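PDB 5O9J: transcription initiation factor IIB from Methanocaldococcus jannaschii, which carries a mini-intein of the HINT fold, a splicing element that probably excises itself from its precursor and joins the flanking segments. Local coordinates for residues E9-K14 with G25-K30; I52-F57 with Y162-P167. All coordinates share one frame; numbering follows the deposited sequence.

Overall arrangement
Contact 1 sets residues 9-14, nearly all on strand 10-15, against helix 24-33, whereas contact 2 joins strand 52-57 to residues 162-167, which include the end of strand 160-165 from another sheet and the chain just beyond it. Their centres lie about 10 Å apart, and neighbouring strands of one antiparallel sheet bind them together: Lys14 N is 2.8 Å from Glu53 O, a probable hydrogen bond. Further packing runs between the contacts, as Ile28 CD1 approaches Asp163 O at 3.5 Å and Ile12 O approaches Val54 CG2 at 3.6 Å. Leu27 of contact 1 also touches Ile52. Together they place helix 24-33 and strand 160-165 against the sheet of strands 10-15 and 52-57, in the HINT fold.

Contact 1 (E9-K14 with G25-K30); sequences EPIIIK and GELIDK
Leu27 extends its forked end from the helix toward two isoleucines of the strand, Ile11 and Ile13, and has more of its surface buried here than either partner. Leu27 CD2 meets Ile11 CD1 at 3.8 Å, the two side chains crossing at about a right angle. With Ile13 the meeting is tip to tip: Ile13 CD1 lies 3.9 Å from Leu27 CD1 and 4.2 Å from Leu27 CD2, so this one methyl touches both branches of the fork. Both isoleucines put CG1 between the backbone N and the carbonyl carbon (chi1 45° in Ile11, 62° in Ile13), and each then extends to CD1 with a near-180° second torsion. Alternate strand residues direct their side chains to the same face, so isoleucines two positions apart can share one leucine. The length of isoleucine suits a gap in which the CA atoms of Ile11 and Leu27 remain 9.2 Å apart. All three are buried and apolar, as the helix packs its leucine onto an antiparallel sheet in the HINT-fold intein domain. Around them, Ile11 and Ile13 also touch Val22 on strand 18-23, Leu27 reaches Ile52 on strand 52-57, and Ile28 turns to strand 160-165, placing helix 24-33 against two sheets.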
loop_
_atom_site.group_PDB
_atom_site.type_symbol
_atom_site.label_atom_id
_atom_site.label_comp_id
_atom_site.label_asym_id
_atom_site.label_seq_id
_atom_site.Cartn_x
_atom_site.Cartn_y
_atom_site.Cartn_z
ATOM N N GLU A 9 4.966 -6.888 2.278
ATOM C CA GLU A 9 3.984 -6.208 3.122
ATOM C C GLU A 9 2.859 -7.140 3.560
ATOM O O GLU A 9 2.113 -7.662 2.733
ATOM C CB GLU A 9 3.387 -4.993 2.410
ATOM C CG GLU A 9 4.407 -3.994 1.932
ATOM C CD GLU A 9 5.377 -3.588 3.010
ATOM O OE1 GLU A 9 4.923 -3.172 4.101
ATOM O OE2 GLU A 9 6.604 -3.686 2.762
ATOM N N PRO A 10 2.732 -7.349 4.874
ATOM C CA PRO A 10 1.663 -8.191 5.409
ATOM C C PRO A 10 0.289 -7.590 5.188
ATOM O O PRO A 10 0.115 -6.376 5.315
ATOM C CB PRO A 10 1.993 -8.270 6.904
ATOM C CG PRO A 10 2.850 -7.112 7.160
ATOM C CD PRO A 10 3.638 -6.876 5.930
ATOM N N ILE A 11 -0.667 -8.443 4.832
ATOM C CA ILE A 11 -2.065 -8.061 4.759
ATOM C C ILE A 11 -2.881 -9.018 5.588
ATOM O O ILE A 11 -2.511 -10.177 5.762
ATOM C CB ILE A 11 -2.641 -8.090 3.328
ATOM C CG1 ILE A 11 -2.216 -9.368 2.608
ATOM C CG2 ILE A 11 -2.213 -6.890 2.549
ATOM C CD1 ILE A 11 -2.675 -9.416 1.169
ATOM N N ILE A 12 -4.015 -8.528 6.062
ATOM C CA ILE A 12 -4.917 -9.318 6.868
ATOM C C ILE A 12 -6.058 -9.713 5.963
ATOM O O ILE A 12 -6.743 -8.852 5.422
ATOM C CB ILE A 12 -5.421 -8.518 8.110
ATOM C CG1 ILE A 12 -4.245 -8.172 9.029
ATOM C CG2 ILE A 12 -6.465 -9.307 8.865
ATOM C CD1 ILE A 12 -4.496 -6.980 9.962
ATOM N N ILE A 13 -6.259 -11.012 5.769
ATOM C CA ILE A 13 -7.246 -11.454 4.793
ATOM C C ILE A 13 -8.238 -12.471 5.315
ATOM O O ILE A 13 -8.033 -13.089 6.359
ATOM C CB ILE A 13 -6.573 -12.086 3.550
ATOM C CG1 ILE A 13 -5.779 -13.337 3.946
ATOM C CG2 ILE A 13 -5.676 -11.084 2.859
ATOM C CD1 ILE A 13 -5.200 -14.097 2.753
ATOM N N LYS A 14 -9.322 -12.620 4.558
ATOM C CA LYS A 14 -10.195 -13.785 4.635
ATOM C C LYS A 14 -10.079 -14.564 3.333
ATOM O O LYS A 14 -10.363 -14.018 2.265
ATOM C CB LYS A 14 -11.652 -13.385 4.860
ATOM C CG LYS A 14 -12.106 -13.379 6.293
ATOM C CD LYS A 14 -13.617 -13.438 6.322
ATOM C CE LYS A 14 -14.178 -12.976 7.641
ATOM N NZ LYS A 14 -15.667 -13.055 7.625
ATOM N N GLY A 25 2.655 -10.410 -1.513
ATOM C CA GLY A 25 3.253 -11.032 -2.689
ATOM C C GLY A 25 3.074 -12.539 -2.716
ATOM O O GLY A 25 2.839 -13.131 -3.774
ATOM N N GLU A 26 3.194 -13.160 -1.549
ATOM C CA GLU A 26 3.020 -14.601 -1.411
ATOM C C GLU A 26 1.608 -15.045 -1.800
ATOM O O GLU A 26 1.435 -15.977 -2.585
ATOM C CB GLU A 26 3.327 -15.022 0.025
ATOM C CG GLU A 26 3.340 -16.522 0.275
ATOM C CD GLU A 26 4.130 -16.878 1.528
ATOM O OE1 GLU A 26 4.122 -18.061 1.933
ATOM O OE2 GLU A 26 4.768 -15.968 2.105
ATOM N N LEU A 27 0.604 -14.372 -1.245
ATOM C CA LEU A 27 -0.787 -14.623 -1.614
ATOM C C LEU A 27 -1.025 -14.492 -3.120
ATOM O O LEU A 27 -1.602 -15.378 -3.752
ATOM C CB LEU A 27 -1.708 -13.656 -0.890
ATOM C CG LEU A 27 -3.175 -13.689 -1.320
ATOM C CD1 LEU A 27 -3.878 -14.949 -0.824
ATOM C CD2 LEU A 27 -3.892 -12.435 -0.850
ATOM N N ILE A 28 -0.601 -13.367 -3.680
ATOM C CA ILE A 28 -0.906 -13.043 -5.067
ATOM C C ILE A 28 -0.177 -13.973 -6.040
ATOM O O ILE A 28 -0.731 -14.362 -7.076
ATOM C CB ILE A 28 -0.566 -11.564 -5.364
ATOM C CG1 ILE A 28 -1.603 -10.654 -4.689
ATOM C CG2 ILE A 28 -0.520 -11.298 -6.862
ATOM C CD1 ILE A 28 -1.356 -9.167 -4.888
ATOM N N ASP A 29 1.058 -14.334 -5.706
ATOM C CA ASP A 29 1.781 -15.323 -6.494
ATOM C C ASP A 29 1.019 -16.641 -6.523
ATOM O O ASP A 29 0.860 -17.242 -7.581
ATOM C CB ASP A 29 3.188 -15.550 -5.944
ATOM C CG ASP A 29 4.176 -14.509 -6.426
ATOM O OD1 ASP A 29 3.845 -13.743 -7.356
ATOM O OD2 ASP A 29 5.298 -14.459 -5.884
ATOM N N LYS A 30 0.536 -17.075 -5.363
ATOM C CA LYS A 30 -0.175 -18.347 -5.259
ATOM C C LYS A 30 -1.478 -18.327 -6.055
ATOM O O LYS A 30 -1.823 -19.302 -6.719
ATOM C CB LYS A 30 -0.461 -18.682 -3.790
ATOM C CG LYS A 30 -1.429 -19.833 -3.589
ATOM C CD LYS A 30 -2.313 -19.612 -2.371
ATOM C CE LYS A 30 -3.219 -20.809 -2.131
ATOM N NZ LYS A 30 -4.485 -20.399 -1.473
#

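Contact 2 (I52-F57 with Y162-P167); sequences IEVIAF and YDLTVP
Val54 meets Leu164 and Val166 with different branches of one short side chain. Its CB points toward residues 162-167 and already comes within 4.3 Å of Leu164 CD1. Beyond it, CG1 lies between the backbone N and the carbonyl carbon (chi1 71°), and this rotation delivers the methyl to Val166: Val54 CG1 stands 3.8 Å from Val166 CG2, where the two valines cross at about a right angle. The other methyl, CG2, is anti to the backbone N and approaches Leu164 CD1 at 4.1 Å, the side chains of Val54 and Leu164 reaching toward each other tip to tip. Leucine suits its position because its longer chain carries a methyl out to the valine.

Val166 uses its second branch as well, its CG1 lying 4.3 Å from Ala56 CB. Ala56 and Val166 are also the residues whose CA atoms come nearest, at 8.1 Å, and alanine's single methyl is enough to make this contact. Phe172 of strand 171-174 touches both Val54 and Leu164, while Met66 of strand 63-67 touches Ala56 and Val166, which extends the buried packing beyond the pair of segments.

No hydrogen bond or charge pair joins the segments: strands 52-57 and 160-165 belong to different sheets, and Val166 follows the latter in a loop. Strand 52-57 spends backbone bonds within its own sheet, as between Val54 and Met66 or Ala56 and Lys64. Cohesion between these two sheets of the largely beta HINT fold therefore rests here on close methyl packing and the exclusion of water, and depends on complementary shape rather than on directional bonds.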
loop_
_atom_site.group_PDB
_atom_site.type_symbol
_atom_site.label_atom_id
_atom_site.label_comp_id
_atom_site.label_asym_id
_atom_site.label_seq_id
_atom_site.Cartn_x
_atom_site.Cartn_y
_atom_site.Cartn_z
ATOM N N ILE A 52 -11.855 -14.057 -1.596
ATOM C CA ILE A 52 -10.812 -13.360 -0.863
ATOM C C ILE A 52 -11.252 -11.966 -0.446
ATOM O O ILE A 52 -11.808 -11.201 -1.241
ATOM C CB ILE A 52 -9.524 -13.274 -1.678
ATOM C CG1 ILE A 52 -8.912 -14.676 -1.787
ATOM C CG2 ILE A 52 -8.544 -12.300 -1.032
ATOM C CD1 ILE A 52 -7.479 -14.692 -2.140
ATOM N N GLU A 53 -11.008 -11.655 0.822
ATOM C CA GLU A 53 -11.355 -10.362 1.380
ATOM C C GLU A 53 -10.159 -9.771 2.110
ATOM O O GLU A 53 -9.383 -10.497 2.724
ATOM C CB GLU A 53 -12.552 -10.491 2.330
ATOM C CG GLU A 53 -13.747 -11.221 1.733
ATOM C CD GLU A 53 -15.010 -11.071 2.564
ATOM O OE1 GLU A 53 -14.908 -10.924 3.802
ATOM O OE2 GLU A 53 -16.113 -11.090 1.974
ATOM N N VAL A 54 -10.011 -8.452 2.040
ATOM C CA VAL A 54 -8.927 -7.778 2.741
ATOM C C VAL A 54 -9.494 -6.675 3.639
ATOM O O VAL A 54 -10.612 -6.192 3.413
ATOM C CB VAL A 54 -7.909 -7.192 1.744
ATOM C CG1 VAL A 54 -8.498 -5.992 1.006
ATOM C CG2 VAL A 54 -6.595 -6.836 2.433
ATOM N N ILE A 55 -8.743 -6.291 4.666
ATOM C CA ILE A 55 -9.159 -5.179 5.515
ATOM C C ILE A 55 -9.025 -3.885 4.739
ATOM O O ILE A 55 -7.968 -3.577 4.207
ATOM C CB ILE A 55 -8.334 -5.072 6.815
ATOM C CG1 ILE A 55 -8.594 -6.280 7.706
ATOM C CG2 ILE A 55 -8.684 -3.781 7.563
ATOM C CD1 ILE A 55 -10.067 -6.460 8.089
ATOM N N ALA A 56 -10.113 -3.138 4.662
ATOM C CA ALA A 56 -10.101 -1.877 3.964
ATOM C C ALA A 56 -11.042 -0.911 4.648
ATOM O O ALA A 56 -11.886 -1.309 5.444
ATOM C CB ALA A 56 -10.494 -2.069 2.511
ATOM N N PHE A 57 -10.886 0.361 4.320
ATOM C CA PHE A 57 -11.751 1.422 4.807
ATOM C C PHE A 57 -12.869 1.687 3.796
ATOM O O PHE A 57 -12.628 2.269 2.741
ATOM C CB PHE A 57 -10.923 2.675 5.033
ATOM C CG PHE A 57 -11.687 3.788 5.617
ATOM C CD1 PHE A 57 -11.900 3.872 6.993
ATOM C CD2 PHE A 57 -12.239 4.746 4.787
ATOM C CE1 PHE A 57 -12.625 4.923 7.504
ATOM C CE2 PHE A 57 -12.954 5.769 5.297
ATOM C CZ PHE A 57 -13.152 5.890 6.651
ATOM N N TYR A 162 2.935 -5.392 -6.304
ATOM C CA TYR A 162 1.653 -6.086 -6.296
ATOM C C TYR A 162 0.436 -5.185 -6.079
ATOM O O TYR A 162 0.524 -4.124 -5.451
ATOM C CB TYR A 162 1.689 -7.190 -5.236
ATOM C CG TYR A 162 2.805 -8.184 -5.474
ATOM C CD1 TYR A 162 4.088 -7.935 -5.012
ATOM C CD2 TYR A 162 2.581 -9.358 -6.187
ATOM C CE1 TYR A 162 5.124 -8.827 -5.244
ATOM C CE2 TYR A 162 3.611 -10.261 -6.417
ATOM C CZ TYR A 162 4.878 -9.986 -5.943
ATOM O OH TYR A 162 5.919 -10.858 -6.158
ATOM N N ASP A 163 -0.701 -5.636 -6.601
ATOM C CA ASP A 163 -1.945 -4.871 -6.599
ATOM C C ASP A 163 -3.148 -5.711 -6.171
ATOM O O ASP A 163 -3.309 -6.859 -6.595
ATOM C CB ASP A 163 -2.216 -4.296 -7.991
ATOM C CG ASP A 163 -1.709 -2.875 -8.160
ATOM O OD1 ASP A 163 -2.408 -1.943 -7.707
ATOM O OD2 ASP A 163 -0.608 -2.693 -8.733
ATOM N N LEU A 164 -4.002 -5.129 -5.338
ATOM C CA LEU A 164 -5.321 -5.692 -5.097
ATOM C C LEU A 164 -6.324 -4.730 -5.703
ATOM O O LEU A 164 -6.084 -3.521 -5.728
ATOM C CB LEU A 164 -5.589 -5.890 -3.601
ATOM C CG LEU A 164 -4.630 -6.768 -2.789
ATOM C CD1 LEU A 164 -4.962 -6.717 -1.304
ATOM C CD2 LEU A 164 -4.664 -8.206 -3.277
ATOM N N THR A 165 -7.433 -5.252 -6.210
ATOM C CA THR A 165 -8.533 -4.393 -6.608
ATOM C C THR A 165 -9.663 -4.589 -5.618
ATOM O O THR A 165 -10.240 -5.674 -5.512
ATOM C CB THR A 165 -9.032 -4.677 -8.041
ATOM O OG1 THR A 165 -7.974 -4.429 -8.973
ATOM C CG2 THR A 165 -10.210 -3.773 -8.386
ATOM N N VAL A 166 -9.962 -3.525 -4.883
ATOM C CA VAL A 166 -11.008 -3.550 -3.885
ATOM C C VAL A 166 -12.088 -2.550 -4.277
ATOM O O VAL A 166 -11.926 -1.345 -4.082
ATOM C CB VAL A 166 -10.449 -3.215 -2.483
ATOM C CG1 VAL A 166 -11.524 -3.383 -1.424
ATOM C CG2 VAL A 166 -9.240 -4.094 -2.179
ATOM N N PRO A 167 -13.181 -3.044 -4.866
ATOM C CA PRO A 167 -14.341 -2.214 -5.212
ATOM C C PRO A 167 -14.986 -1.545 -4.003
ATOM O O PRO A 167 -14.935 -2.085 -2.900
ATOM C CB PRO A 167 -15.315 -3.217 -5.852
ATOM C CG PRO A 167 -14.799 -4.581 -5.459
ATOM C CD PRO A 167 -13.319 -4.419 -5.372
#